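Local structure of type VI secretion system component (Escherichia coli O6, 2P5Z) at residues 175-178 / 179-183. The protein is a component of the type VI secretion system that resembles the phage T4 tail proteins gp27 and gp5 and probably forms part of the injection device. Residues are numbered along the deposited sequence; the frame is centred on the assembly and turned at random. Where two conformers were deposited one is given.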
ATOM      1  N   VAL A 175      -3.667  14.494  15.181  1.00 37.55           N
ATOM      2  CA  VAL A 175      -4.618  14.450  16.282  1.00 42.49           C
ATOM      3  C   VAL A 175      -5.089  13.027  16.569  1.00 44.18           C
ATOM      4  O   VAL A 175      -5.083  12.589  17.729  1.00 45.97           O
ATOM      5  CB  VAL A 175      -5.807  15.403  16.019  1.00 47.22           C
ATOM      6  CG1 VAL A 175      -6.998  15.052  16.884  1.00 51.00           C
ATOM      7  CG2 VAL A 175      -5.377  16.866  16.266  1.00 47.01           C
ATOM      8  N   SER A 176      -5.428  12.290  15.508  1.00 44.90           N
ATOM      9  CA  SER A 176      -5.968  10.942  15.643  1.00 41.22           C
ATOM     10  C   SER A 176      -4.915  10.003  16.201  1.00 42.67           C
ATOM     11  O   SER A 176      -5.224   9.185  17.075  1.00 42.86           O
ATOM     12  CB  SER A 176      -6.495  10.425  14.307  1.00 41.66           C
ATOM     13  OG  SER A 176      -7.402  11.350  13.720  1.00 40.63           O
ATOM     14  N   ARG A 177      -3.671  10.150  15.727  1.00 42.42           N
ATOM     15  CA  ARG A 177      -2.542   9.392  16.269  1.00 42.75           C
ATOM     16  C   ARG A 177      -2.352   9.623  17.772  1.00 46.00           C
ATOM     17  O   ARG A 177      -2.240   8.655  18.539  1.00 47.08           O
ATOM     18  CB  ARG A 177      -1.253   9.721  15.529  1.00 45.40           C
ATOM     19  CG  ARG A 177      -0.062   8.957  16.071  1.00 49.34           C
ATOM     20  CD  ARG A 177       1.182   9.027  15.177  1.00 48.61           C
ATOM     21  NE  ARG A 177       1.739  10.373  15.011  1.00 48.60           N
ATOM     22  CZ  ARG A 177       2.439  11.039  15.939  1.00 48.42           C
ATOM     23  NH1 ARG A 177       2.674  10.510  17.142  1.00 41.91           N
ATOM     24  NH2 ARG A 177       2.902  12.254  15.659  1.00 43.46           N
ATOM     25  N   LEU A 178      -2.369  10.891  18.196  1.00 43.47           N
ATOM     26  CA  LEU A 178      -2.184  11.212  19.612  1.00 44.88           C
ATOM     27  C   LEU A 178      -3.283  10.633  20.475  1.00 46.09           C
ATOM     28  O   LEU A 178      -2.995  10.042  21.524  1.00 48.50           O
ATOM     29  CB  LEU A 178      -2.105  12.727  19.867  1.00 47.32           C
ATOM     30  CG  LEU A 178      -0.984  13.649  19.360  1.00 46.35           C
ATOM     31  CD1 LEU A 178      -1.082  14.955  20.086  1.00 46.73           C
ATOM     32  CD2 LEU A 178       0.408  13.069  19.511  1.00 45.37           C
ATOM     33  N   LEU A 179      -4.535  10.803  20.041  1.00 44.41           N
ATOM     34  CA  LEU A 179      -5.669  10.237  20.766  1.00 37.86           C
ATOM     35  C   LEU A 179      -5.619   8.710  20.804  1.00 38.28           C
ATOM     36  O   LEU A 179      -5.900   8.101  21.837  1.00 34.74           O
ATOM     37  CB  LEU A 179      -6.969  10.686  20.146  1.00 38.57           C
ATOM     38  CG  LEU A 179      -7.244  12.189  20.140  1.00 41.41           C
ATOM     39  CD1 LEU A 179      -8.468  12.431  19.285  1.00 40.20           C
ATOM     40  CD2 LEU A 179      -7.444  12.740  21.546  1.00 36.81           C
ATOM     41  N   SER A 180      -5.217   8.086  19.699  1.00 38.92           N
ATOM     42  CA  SER A 180      -5.251   6.625  19.656  1.00 44.04           C
ATOM     43  C   SER A 180      -4.152   5.967  20.484  1.00 47.29           C
ATOM     44  O   SER A 180      -4.390   4.907  21.084  1.00 48.17           O
ATOM     45  CB  SER A 180      -5.213   6.091  18.228  1.00 40.06           C
ATOM     46  OG  SER A 180      -3.893   6.119  17.728  1.00 48.93           O
ATOM     47  N   GLU A 181      -2.970   6.595  20.511  0.50 46.35           N
ATOM     48  CA  GLU A 181      -1.811   6.079  21.249  0.50 42.33           C
ATOM     49  C   GLU A 181      -2.116   6.003  22.737  0.50 43.91           C
ATOM     50  O   GLU A 181      -1.598   5.152  23.446  0.50 48.23           O
ATOM     51  CB  GLU A 181      -0.568   6.939  20.984  0.50 37.43           C
ATOM     52  CG  GLU A 181       0.336   6.421  19.861  0.50 34.38           C
ATOM     53  CD  GLU A 181       1.160   7.508  19.173  0.50 32.90           C
ATOM     54  OE1 GLU A 181       1.078   8.680  19.567  0.50 29.56           O
ATOM     55  OE2 GLU A 181       1.880   7.188  18.204  0.50 36.56           O
ATOM     56  N   VAL A 182      -3.019   6.867  23.178  1.00 46.61           N
ATOM     57  CA  VAL A 182      -3.403   6.983  24.566  1.00 47.62           C
ATOM     58  C   VAL A 182      -4.836   6.430  24.754  1.00 51.22           C
ATOM     59  O   VAL A 182      -5.354   6.329  25.873  1.00 49.07           O
ATOM     60  CB  VAL A 182      -3.237   8.471  24.940  1.00 48.95           C
ATOM     61  CG1 VAL A 182      -4.545   9.147  25.241  1.00 47.46           C
ATOM     62  CG2 VAL A 182      -2.179   8.662  26.013  1.00 47.56           C
ATOM     63  N   GLY A 183      -5.460   6.042  23.638  1.00 52.04           N
ATOM     64  CA  GLY A 183      -6.732   5.329  23.675  1.00 48.35           C
ATOM     65  C   GLY A 183      -7.966   6.176  23.925  1.00 47.25           C
ATOM     66  O   GLY A 183      -8.962   5.677  24.452  1.00 48.19           O
TER
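Arg-177 and Glu-181 pair as an i to i+4 salt bridge on the last turns of helix 171-182, which a Schellman motif ends, in the phage-hub-like region. Glu-181 has two conformers, and this pairing, long and weak, describes one of them and is doubtful. In it the side chains run alongside each other and point the same way, but the guanidinium and carboxylate planes stand 60° apart, which argues against a flat two-pronged pairing. The measured contact agrees: NH1 of Arg-177 lies 3.4 Å from OE1 of Glu-181, with the bond bent to 131° at the hydrogen, while OE2 sits in the guanidinium plane at its edge. With CG of Arg-177 anti to the backbone N and the chain bent at chi3, the carboxylate also lies alongside the aliphatic stem, OE2 of Glu-181 being 3.4 Å from CG of Arg-177. The main polar partner of Arg-177 is Glu-169, through NE; OE2 of Glu-181 pairs with Arg-380, so in this conformer the acid lies between two arginines.

On another side of the helix, Val-175 and Leu-179 lie side by side, with CG1 of Val-175 3.8 Å from CD1 of Leu-179. Both side chains reach Val-135 of helix 131-140, which places this apolar pair at a helix-helix interface. In the backbone of the same pair, N of Leu-179 gives O of Val-175 a nearly straight helical bond.

At the C-terminal end, Gly-183 takes positive phi as the C-prime residue, and N of Ile-184 turns back to O of Leu-179. Nearer the start of this stretch, O of Arg-177 accepts two bonds from the same face of its carbonyl plane. N of Glu-181 gives one at 2.9 Å. A chi1 of 79° sets OG of Ser-180 between its own backbone N and carbonyl carbon, from where it turns back to O of Arg-177 at 3.1 Å.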